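Local coordinates for isomaltose glucohydrolase (Kribbella flavida, PDB 5Z3E), which hydrolyses the alpha-1,6-glucosidic linkage of isomaltose from the non-reducing end, releasing beta-D-glucose and D-glucose inside the cell, at residues D252-G266 with D283-L296. The protein carries 1 engineered substitution. Numbering follows the deposited sequence. Where two conformers were deposited one is given.
Sequences DGHLVKWLGSSAVDG and DVAAMTRAAVAKDL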
loop_
_atom_site.group_PDB
_atom_site.type_symbol
_atom_site.label_atom_id
_atom_site.label_comp_id
_atom_site.label_asym_id
_atom_site.label_seq_id
_atom_site.Cartn_x
_atom_site.Cartn_y
_atom_site.Cartn_z
ATOM N N ASP A 252 -12.801 21.175 -3.410
ATOM C CA ASP A 252 -14.216 20.853 -3.563
ATOM C C ASP A 252 -14.648 19.758 -2.596
ATOM O O ASP A 252 -15.492 18.916 -2.899
ATOM C CB ASP A 252 -14.527 20.480 -5.024
ATOM C CG ASP A 252 -14.203 21.593 -6.002
ATOM O OD1 ASP A 252 -14.333 22.783 -5.642
ATOM O OD2 ASP A 252 -13.780 21.273 -7.124
ATOM N N GLY A 253 -14.060 19.774 -1.400
ATOM C CA GLY A 253 -14.444 18.850 -0.354
ATOM C C GLY A 253 -13.796 17.480 -0.383
ATOM O O GLY A 253 -14.057 16.691 0.523
ATOM N N HIS A 254 -13.001 17.170 -1.407
ATOM C CA HIS A 254 -12.388 15.855 -1.515
ATOM C C HIS A 254 -10.872 15.946 -1.519
ATOM O O HIS A 254 -10.284 16.950 -1.945
ATOM C CB HIS A 254 -12.856 15.085 -2.781
ATOM C CG HIS A 254 -12.622 15.806 -4.070
ATOM N ND1 HIS A 254 -11.398 15.863 -4.710
ATOM C CD2 HIS A 254 -13.471 16.508 -4.862
ATOM C CE1 HIS A 254 -11.510 16.557 -5.827
ATOM N NE2 HIS A 254 -12.749 16.972 -5.937
ATOM N N LEU A 255 -10.211 14.877 -1.087
ATOM C CA LEU A 255 -8.774 14.767 -1.291
ATOM C C LEU A 255 -8.459 14.785 -2.781
ATOM O O LEU A 255 -9.288 14.410 -3.623
ATOM C CB LEU A 255 -8.249 13.473 -0.666
ATOM C CG LEU A 255 -8.397 13.363 0.858
ATOM C CD1 LEU A 255 -8.050 11.968 1.315
ATOM C CD2 LEU A 255 -7.526 14.366 1.575
ATOM N N VAL A 256 -7.236 15.195 -3.105
ATOM C CA VAL A 256 -6.728 15.204 -4.466
ATOM C C VAL A 256 -5.454 14.395 -4.578
ATOM O O VAL A 256 -4.799 14.068 -3.589
ATOM C CB VAL A 256 -6.547 16.630 -5.000
ATOM C CG1 VAL A 256 -7.894 17.324 -5.111
ATOM C CG2 VAL A 256 -5.581 17.413 -4.137
ATOM N N LYS A 257 -5.103 14.102 -5.826
ATOM C CA LYS A 257 -4.039 13.188 -6.150
ATOM C C LYS A 257 -2.676 13.637 -5.616
ATOM O O LYS A 257 -1.931 12.840 -5.022
ATOM C CB LYS A 257 -4.087 13.047 -7.664
ATOM C CG LYS A 257 -3.048 12.294 -8.299
ATOM C CD LYS A 257 -3.433 11.965 -9.741
ATOM C CE LYS A 257 -2.287 11.448 -10.404
ATOM N NZ LYS A 257 -2.003 10.143 -10.033
ATOM N N TRP A 258 -2.322 14.882 -5.836
ATOM C CA TRP A 258 -1.109 15.458 -5.276
ATOM C C TRP A 258 -1.419 16.873 -4.841
ATOM O O TRP A 258 -2.388 17.502 -5.271
ATOM C CB TRP A 258 0.087 15.360 -6.230
ATOM C CG TRP A 258 -0.007 16.038 -7.571
ATOM C CD1 TRP A 258 -0.013 17.380 -7.825
ATOM C CD2 TRP A 258 0.025 15.393 -8.850
ATOM N NE1 TRP A 258 0.007 17.600 -9.182
ATOM C CE2 TRP A 258 0.039 16.398 -9.830
ATOM C CE3 TRP A 258 0.067 14.073 -9.257
ATOM C CZ2 TRP A 258 0.097 16.107 -11.201
ATOM C CZ3 TRP A 258 0.110 13.788 -10.609
ATOM C CH2 TRP A 258 0.125 14.802 -11.559
ATOM N N LEU A 259 -0.592 17.396 -3.936
ATOM C CA LEU A 259 -0.808 18.755 -3.464
ATOM C C LEU A 259 -0.858 19.687 -4.647
ATOM O O LEU A 259 0.012 19.612 -5.538
ATOM C CB LEU A 259 0.316 19.186 -2.523
ATOM C CG LEU A 259 0.556 18.303 -1.295
ATOM C CD1 LEU A 259 1.649 18.916 -0.464
ATOM C CD2 LEU A 259 -0.719 18.070 -0.465
ATOM N N GLY A 260 -1.847 20.570 -4.698
ATOM C CA GLY A 260 -1.941 21.515 -5.782
ATOM C C GLY A 260 -2.605 20.991 -7.052
ATOM O O GLY A 260 -2.540 21.674 -8.072
ATOM N N SER A 261 -3.201 19.812 -7.049
ATOM C CA SER A 261 -3.960 19.306 -8.185
ATOM C C SER A 261 -5.434 19.354 -7.864
ATOM O O SER A 261 -5.837 19.503 -6.705
ATOM C CB SER A 261 -3.560 17.828 -8.464
ATOM O OG SER A 261 -3.984 17.012 -7.425
ATOM N N SER A 262 -6.255 19.165 -8.890
ATOM C CA SER A 262 -7.698 19.076 -8.724
ATOM C C SER A 262 -8.250 17.656 -8.854
ATOM O O SER A 262 -9.376 17.411 -8.416
ATOM C CB SER A 262 -8.404 19.991 -9.731
ATOM O OG SER A 262 -8.118 19.628 -11.063
ATOM N N ALA A 263 -7.529 16.759 -9.481
ATOM C CA ALA A 263 -8.045 15.424 -9.801
ATOM C C ALA A 263 -7.860 14.460 -8.655
ATOM O O ALA A 263 -7.057 14.688 -7.758
ATOM C CB ALA A 263 -7.386 14.898 -11.024
ATOM N N VAL A 264 -8.587 13.353 -8.728
ATOM C CA VAL A 264 -8.420 12.259 -7.782
ATOM C C VAL A 264 -7.558 11.148 -8.358
ATOM O O VAL A 264 -7.264 11.079 -9.537
ATOM C CB VAL A 264 -9.770 11.720 -7.256
ATOM C CG1 VAL A 264 -10.495 12.782 -6.468
ATOM C CG2 VAL A 264 -10.654 11.123 -8.344
ATOM N N ASP A 265 -7.133 10.255 -7.473
ATOM C CA ASP A 265 -6.387 9.035 -7.782
ATOM C C ASP A 265 -7.078 7.916 -7.015
ATOM O O ASP A 265 -7.576 8.129 -5.904
ATOM C CB ASP A 265 -4.916 9.185 -7.369
ATOM C CG ASP A 265 -4.030 8.026 -7.779
ATOM O OD1 ASP A 265 -4.040 6.991 -7.055
ATOM O OD2 ASP A 265 -3.328 8.133 -8.803
ATOM N N GLY A 266 -7.084 6.710 -7.576
ATOM C CA GLY A 266 -7.740 5.602 -6.940
ATOM C C GLY A 266 -7.113 5.152 -5.624
ATOM O O GLY A 266 -7.742 4.444 -4.852
ATOM N N ASP A 283 -16.753 14.364 6.372
ATOM C CA ASP A 283 -17.225 14.804 5.073
ATOM C C ASP A 283 -16.185 14.613 3.971
ATOM O O ASP A 283 -16.536 14.269 2.842
ATOM C CB ASP A 283 -17.661 16.269 5.095
ATOM C CG ASP A 283 -18.884 16.563 5.937
ATOM O OD1 ASP A 283 -19.575 15.637 6.366
ATOM O OD2 ASP A 283 -19.127 17.773 6.158
ATOM N N VAL A 284 -14.904 14.832 4.286
ATOM C CA VAL A 284 -13.876 14.664 3.283
ATOM C C VAL A 284 -13.735 13.202 2.881
ATOM O O VAL A 284 -13.483 12.880 1.715
ATOM C CB VAL A 284 -12.542 15.268 3.752
ATOM C CG1 VAL A 284 -11.381 14.877 2.834
ATOM C CG2 VAL A 284 -12.679 16.790 3.842
ATOM N N ALA A 285 -13.927 12.286 3.833
ATOM C CA ALA A 285 -13.923 10.872 3.502
ATOM C C ALA A 285 -15.061 10.539 2.544
ATOM O O ALA A 285 -14.861 9.866 1.531
ATOM C CB ALA A 285 -14.001 10.043 4.758
ATOM N N ALA A 286 -16.271 10.979 2.877
ATOM C CA ALA A 286 -17.434 10.699 2.042
ATOM C C ALA A 286 -17.242 11.293 0.654
ATOM O O ALA A 286 -17.536 10.647 -0.359
ATOM C CB ALA A 286 -18.683 11.234 2.716
ATOM N N MET A 287 -16.782 12.534 0.583
ATOM C CA MET A 287 -16.628 13.188 -0.706
ATOM C C MET A 287 -15.536 12.528 -1.528
ATOM O O MET A 287 -15.627 12.458 -2.764
ATOM C CB MET A 287 -16.348 14.664 -0.518
ATOM C CG MET A 287 -17.568 15.456 0.034
ATOM S SD MET A 287 -18.903 15.624 -1.012
ATOM C CE MET A 287 -18.045 16.004 -2.321
ATOM N N THR A 288 -14.478 12.052 -0.875
ATOM C CA THR A 288 -13.408 11.355 -1.575
ATOM C C THR A 288 -13.862 10.011 -2.114
ATOM O O THR A 288 -13.577 9.675 -3.266
ATOM C CB THR A 288 -12.172 11.201 -0.663
ATOM O OG1 THR A 288 -11.719 12.500 -0.264
ATOM C CG2 THR A 288 -11.037 10.519 -1.378
ATOM N N ARG A 289 -14.582 9.236 -1.298
ATOM C CA ARG A 289 -15.130 7.980 -1.812
ATOM C C ARG A 289 -16.030 8.254 -3.010
ATOM O O ARG A 289 -15.982 7.527 -3.998
ATOM C CB ARG A 289 -15.903 7.222 -0.738
ATOM C CG ARG A 289 -15.054 6.688 0.396
ATOM C CD ARG A 289 -15.833 5.737 1.304
ATOM N NE ARG A 289 -17.032 6.331 1.872
ATOM C CZ ARG A 289 -17.088 6.989 3.011
ATOM N NH1 ARG A 289 -16.030 7.100 3.808
ATOM N NH2 ARG A 289 -18.232 7.581 3.361
ATOM N N ALA A 290 -16.870 9.288 -2.917
ATOM C CA ALA A 290 -17.793 9.604 -4.005
ATOM C C ALA A 290 -17.066 10.039 -5.255
ATOM O O ALA A 290 -17.471 9.680 -6.376
ATOM C CB ALA A 290 -18.795 10.681 -3.547
ATOM N N ALA A 291 -16.005 10.827 -5.102
ATOM C CA ALA A 291 -15.245 11.312 -6.258
ATOM C C ALA A 291 -14.511 10.184 -6.947
ATOM O O ALA A 291 -14.470 10.100 -8.176
ATOM C CB ALA A 291 -14.307 12.404 -5.836
ATOM N N VAL A 292 -13.891 9.300 -6.166
ATOM C CA VAL A 292 -13.236 8.145 -6.747
ATOM C C VAL A 292 -14.260 7.277 -7.474
ATOM O O VAL A 292 -14.026 6.796 -8.593
ATOM C CB VAL A 292 -12.458 7.362 -5.673
ATOM C CG1 VAL A 292 -11.975 6.023 -6.212
ATOM C CG2 VAL A 292 -11.287 8.201 -5.166
ATOM N N ALA A 293 -15.421 7.051 -6.841
ATOM C CA ALA A 293 -16.441 6.221 -7.475
ATOM C C ALA A 293 -16.876 6.827 -8.809
ATOM O O ALA A 293 -16.962 6.138 -9.824
ATOM C CB ALA A 293 -17.600 6.050 -6.532
ATOM N N LYS A 294 -17.161 8.124 -8.799
ATOM C CA LYS A 294 -17.647 8.776 -9.999
ATOM C C LYS A 294 -16.594 8.841 -11.097
ATOM O O LYS A 294 -16.883 8.595 -12.280
ATOM C CB LYS A 294 -18.119 10.193 -9.664
ATOM C CG LYS A 294 -18.663 10.939 -10.857
ATOM C CD LYS A 294 -19.311 12.218 -10.505
ATOM C CE LYS A 294 -20.104 12.688 -11.772
ATOM N NZ LYS A 294 -20.164 14.159 -11.815
ATOM N N ASP A 295 -15.363 9.200 -10.744
ATOM C CA ASP A 295 -14.344 9.479 -11.743
ATOM C C ASP A 295 -13.585 8.251 -12.203
ATOM O O ASP A 295 -13.056 8.248 -13.305
ATOM C CB ASP A 295 -13.366 10.524 -11.245
ATOM C CG ASP A 295 -13.991 11.886 -11.016
ATOM O OD1 ASP A 295 -15.182 12.077 -11.324
ATOM O OD2 ASP A 295 -13.291 12.758 -10.493
ATOM N N LEU A 296 -13.497 7.234 -11.342
ATOM C CA LEU A 296 -12.555 6.140 -11.569
ATOM C C LEU A 296 -13.140 4.744 -11.470
ATOM O O LEU A 296 -12.486 3.797 -11.900
ATOM C CB LEU A 296 -11.354 6.255 -10.632
ATOM C CG LEU A 296 -10.510 7.514 -10.830
ATOM C CD1 LEU A 296 -9.482 7.600 -9.683
ATOM C CD2 LEU A 296 -9.784 7.533 -12.192
HETATM O O HOH W 1 -10.678 13.353 -10.900
#
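T288 turns OG1 beside its own backbone N (chi1 -59°), which puts the hydroxyl between two backbones: L255 N donates to OG1 at 2.9 Å, 162° at the hydrogen, and OG1 in turn donates a hydrogen bond to V284 O. V284 O thus takes two donors, T288 N and OG1, from opposite faces of its plane. H254, with CG between its backbone N and carbonyl carbon (chi1 56°), turns one ring face to A291 CB, which lies over it toward the rim, while ND1 is tied up by L255 O at 2.8 Å. The same methyl also meets V264, whose CG1 is 3.9 Å from A291 CB; CG2 lies 3.9 Å from L296 CD1. A water bridges V264 N to OD2 of D295. G253 O receives a CA-H...O contact from V284 CA (3.4 Å), and the side chains of L255 and V284 cross at about a right angle, CG against CG1. A valine in place of T288 would probably leave the buried L255 N without its acceptor and loosen the strand from the helix. Here helix 283-296 of the GH15 catalytic domain packs against the 250-255 hairpin and the loop that follows it; on the loop's far side the D265 side chain comes within about 5 Å of that of D195, a predicted proton acceptor, consistent with the loop reaching the catalytic pocket while the helix packs on its other side.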